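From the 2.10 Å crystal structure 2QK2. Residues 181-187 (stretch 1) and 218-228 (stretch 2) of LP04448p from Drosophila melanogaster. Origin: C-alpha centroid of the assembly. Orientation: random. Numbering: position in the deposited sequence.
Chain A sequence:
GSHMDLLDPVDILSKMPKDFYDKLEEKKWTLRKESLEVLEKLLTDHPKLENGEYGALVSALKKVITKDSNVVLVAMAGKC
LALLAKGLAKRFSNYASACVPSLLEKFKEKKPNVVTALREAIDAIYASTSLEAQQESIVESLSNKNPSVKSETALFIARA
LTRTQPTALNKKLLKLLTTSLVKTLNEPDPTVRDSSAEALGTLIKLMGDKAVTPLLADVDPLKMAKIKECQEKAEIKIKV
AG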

# COMPACT_ATOMS: atom_id res chain seq x y z
N LEU A 181 14.06 8.64 4.97
CA LEU A 181 13.58 8.11 6.24
C LEU A 181 14.31 8.69 7.45
O LEU A 181 13.71 8.85 8.51
N VAL A 182 15.60 9.00 7.30
CA VAL A 182 16.35 9.58 8.42
C VAL A 182 15.78 10.97 8.68
O VAL A 182 15.71 11.43 9.82
N LYS A 183 15.34 11.62 7.61
CA LYS A 183 14.76 12.95 7.71
C LYS A 183 13.49 12.90 8.56
O LYS A 183 13.31 13.69 9.48
N THR A 184 12.59 11.96 8.27
CA THR A 184 11.37 11.87 9.05
C THR A 184 11.66 11.30 10.43
O THR A 184 10.91 11.53 11.39
N LEU A 185 12.76 10.56 10.55
CA LEU A 185 13.15 9.98 11.84
C LEU A 185 13.47 11.12 12.81
O LEU A 185 13.23 11.01 14.01
N ASN A 186 14.00 12.21 12.27
CA ASN A 186 14.36 13.36 13.09
C ASN A 186 13.23 14.37 13.21
O ASN A 186 13.42 15.47 13.72
N GLU A 187 12.04 13.99 12.75
CA GLU A 187 10.87 14.86 12.84
C GLU A 187 10.48 14.93 14.32
O GLU A 187 10.78 14.02 15.09
N ASP A 218 25.36 9.45 11.07
CA ASP A 218 24.99 10.65 11.82
C ASP A 218 23.73 10.55 12.67
O ASP A 218 23.30 11.54 13.26
N VAL A 219 23.12 9.36 12.73
CA VAL A 219 21.92 9.18 13.52
C VAL A 219 22.35 9.09 14.99
O VAL A 219 23.26 8.33 15.31
N ASP A 220 21.71 9.84 15.87
CA ASP A 220 22.11 9.81 17.27
C ASP A 220 21.82 8.47 17.94
O ASP A 220 20.94 7.73 17.51
N PRO A 221 22.57 8.15 19.00
CA PRO A 221 22.46 6.91 19.78
C PRO A 221 21.07 6.45 20.20
O PRO A 221 20.77 5.25 20.13
N LEU A 222 20.22 7.37 20.65
CA LEU A 222 18.87 7.00 21.06
C LEU A 222 18.07 6.46 19.88
O LEU A 222 17.41 5.42 19.99
N LYS A 223 18.13 7.17 18.77
CA LYS A 223 17.41 6.76 17.57
C LYS A 223 17.95 5.43 17.04
O LYS A 223 17.18 4.56 16.63
N MSE A 224 19.27 5.26 17.05
CA MSE A 224 19.87 4.01 16.59
C MSE A 224 19.33 2.84 17.40
O MSE A 224 19.14 1.74 16.87
N ALA A 225 19.08 3.07 18.69
CA ALA A 225 18.56 2.02 19.56
C ALA A 225 17.15 1.61 19.11
O ALA A 225 16.82 0.42 19.09
N LYS A 226 16.32 2.60 18.78
CA LYS A 226 14.96 2.33 18.32
C LYS A 226 15.03 1.51 17.04
O LYS A 226 14.32 0.52 16.89
N ILE A 227 15.90 1.93 16.13
CA ILE A 227 16.09 1.25 14.86
C ILE A 227 16.52 -0.20 15.08
O ILE A 227 15.96 -1.11 14.46
N LYS A 228 17.50 -0.42 15.95
CA LYS A 228 17.96 -1.79 16.21
C LYS A 228 16.88 -2.65 16.84
O LYS A 228 16.79 -3.84 16.56

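What does the loop ahead of the second helix bring to the contact? Asp-218 stays clear of stretch 1, and Val-219 makes the first touch. Its CA-to-CB bond runs sideways, yet with chi1 t both methyls find apolar partners: CG2 lies 4.2 Å from CG1 of Val-182, itself t, and CG1 lies 3.9 Å from CD2 of Leu-185.

How does Asp-220 take part without touching stretch 1? Its p rotamer caps the helix that follows, Asp-220 OD2 accepting weak bonds from Leu-222 N at 3.2 Å and from Lys-223 N at 3.4 Å. A water completes the link across: it donates to Asp-220 OD1 at 2.6 Å and to Asn-186 OD1 at 3.2 Å, while accepting from Asp-220 N at 2.8 Å. No direct hydrogen bond joins the stretches; this water bridges them instead. Asn-186, in the m rotamer just past the end of the first helix, starts sideways but brings its end nearer.

Where does Lys-223 send its long side chain? Its CA-to-CB bond points toward stretch 1, and the chain extends m, t, t before turning p at chi4. Its aliphatic part covers Leu-185, with CD 3.9 Å from Leu-185 CG and CE 3.5 Å from Leu-185 O; CE also comes 3.0 Å from Asn-186 OD1. The charged end turns back to its own stretch, where NZ forms a salt bridge with Asp-220 OD1 at 3.2 Å, its hydrogen bond weak, although the position of that oxygen is less certain. Next along the helix, Met-224, a selenomethionine, points its CA-to-CB bond away.

What closes the apolar patch one turn later? Ile-227, buried and in the m, t rotamer, points toward stretch 1 and sets CD1 3.9 Å from CD2 of Leu-185. Leu-185 (t, p) points in to meet it, so the same CD2 methyl packs against both Val-219 and Ile-227.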

# COMPACT_ATOMS: atom_id res chain seq x y z
CB LEU A 181 13.68 6.57 6.24
CG LEU A 181 12.65 5.85 5.37
CD1 LEU A 181 13.01 4.37 5.21
CD2 LEU A 181 11.28 6.00 6.00
CB VAL A 182 17.85 9.69 8.10
CG1 VAL A 182 18.55 10.54 9.15
CG2 VAL A 182 18.47 8.30 8.07
CB LYS A 183 14.46 13.48 6.32
CG LYS A 183 14.34 14.99 6.22
CD LYS A 183 14.38 15.42 4.77
CE LYS A 183 15.67 14.93 4.10
NZ LYS A 183 15.62 15.02 2.62
CB THR A 184 10.28 11.00 8.32
OG1 THR A 184 10.83 9.72 7.98
CG2 THR A 184 9.80 11.71 7.06
CB LEU A 185 14.39 9.10 11.68
CG LEU A 185 15.02 8.54 12.96
CD1 LEU A 185 14.09 7.51 13.60
CD2 LEU A 185 16.37 7.91 12.63
CB ASN A 186 15.61 14.04 12.52
CG ASN A 186 16.82 13.12 12.53
OD1 ASN A 186 17.05 12.39 13.49
ND2 ASN A 186 17.61 13.17 11.47
CB GLU A 187 9.70 14.27 12.04
CG GLU A 187 9.00 15.26 11.12
CD GLU A 187 9.85 15.63 9.92
OE1 GLU A 187 11.00 16.07 10.11
OE2 GLU A 187 9.37 15.47 8.78
CB ASP A 218 24.86 11.85 10.88
CG ASP A 218 26.16 12.18 10.18
OD1 ASP A 218 27.21 12.26 10.87
OD2 ASP A 218 26.14 12.37 8.95
CB VAL A 219 21.18 7.89 13.12
CG1 VAL A 219 19.99 7.65 14.04
CG2 VAL A 219 20.74 7.98 11.67
CB ASP A 220 21.48 10.96 18.05
CG ASP A 220 20.00 10.78 18.27
OD1 ASP A 220 19.22 11.22 17.41
OD2 ASP A 220 19.63 10.20 19.31
CB PRO A 221 23.37 7.18 20.98
CG PRO A 221 24.45 8.02 20.37
CD PRO A 221 23.65 9.01 19.55
CB LEU A 222 18.11 8.20 21.63
CG LEU A 222 18.28 8.55 23.11
CD1 LEU A 222 17.58 9.87 23.39
CD2 LEU A 222 17.69 7.43 23.96
CB LYS A 223 17.52 7.86 16.51
CG LYS A 223 16.74 9.11 16.88
CD LYS A 223 16.99 10.23 15.87
CE LYS A 223 16.06 11.40 16.10
NZ LYS A 223 16.09 11.85 17.50
CB MSE A 224 21.40 4.05 16.72
CG MSE A 224 22.13 4.61 15.51
SE MSE A 224 21.73 3.66 13.84
CE MSE A 224 21.85 1.88 14.45
CB ALA A 225 18.53 2.50 21.00
CB LYS A 226 14.22 3.63 18.01
CG LYS A 226 13.99 4.53 19.19
CD LYS A 226 13.05 5.67 18.82
CE LYS A 226 12.90 6.66 19.96
NZ LYS A 226 14.15 7.44 20.20
CB ILE A 227 17.14 1.98 14.00
CG1 ILE A 227 16.60 3.37 13.61
CG2 ILE A 227 17.49 1.16 12.76
CD1 ILE A 227 17.62 4.24 12.90
CB LYS A 228 19.22 -1.78 17.08
CG LYS A 228 20.51 -2.01 16.28
CD LYS A 228 20.60 -1.08 15.07
CE LYS A 228 21.87 -1.29 14.25
NZ LYS A 228 22.01 -2.67 13.69
O HOH W 1 19.78 11.70 14.91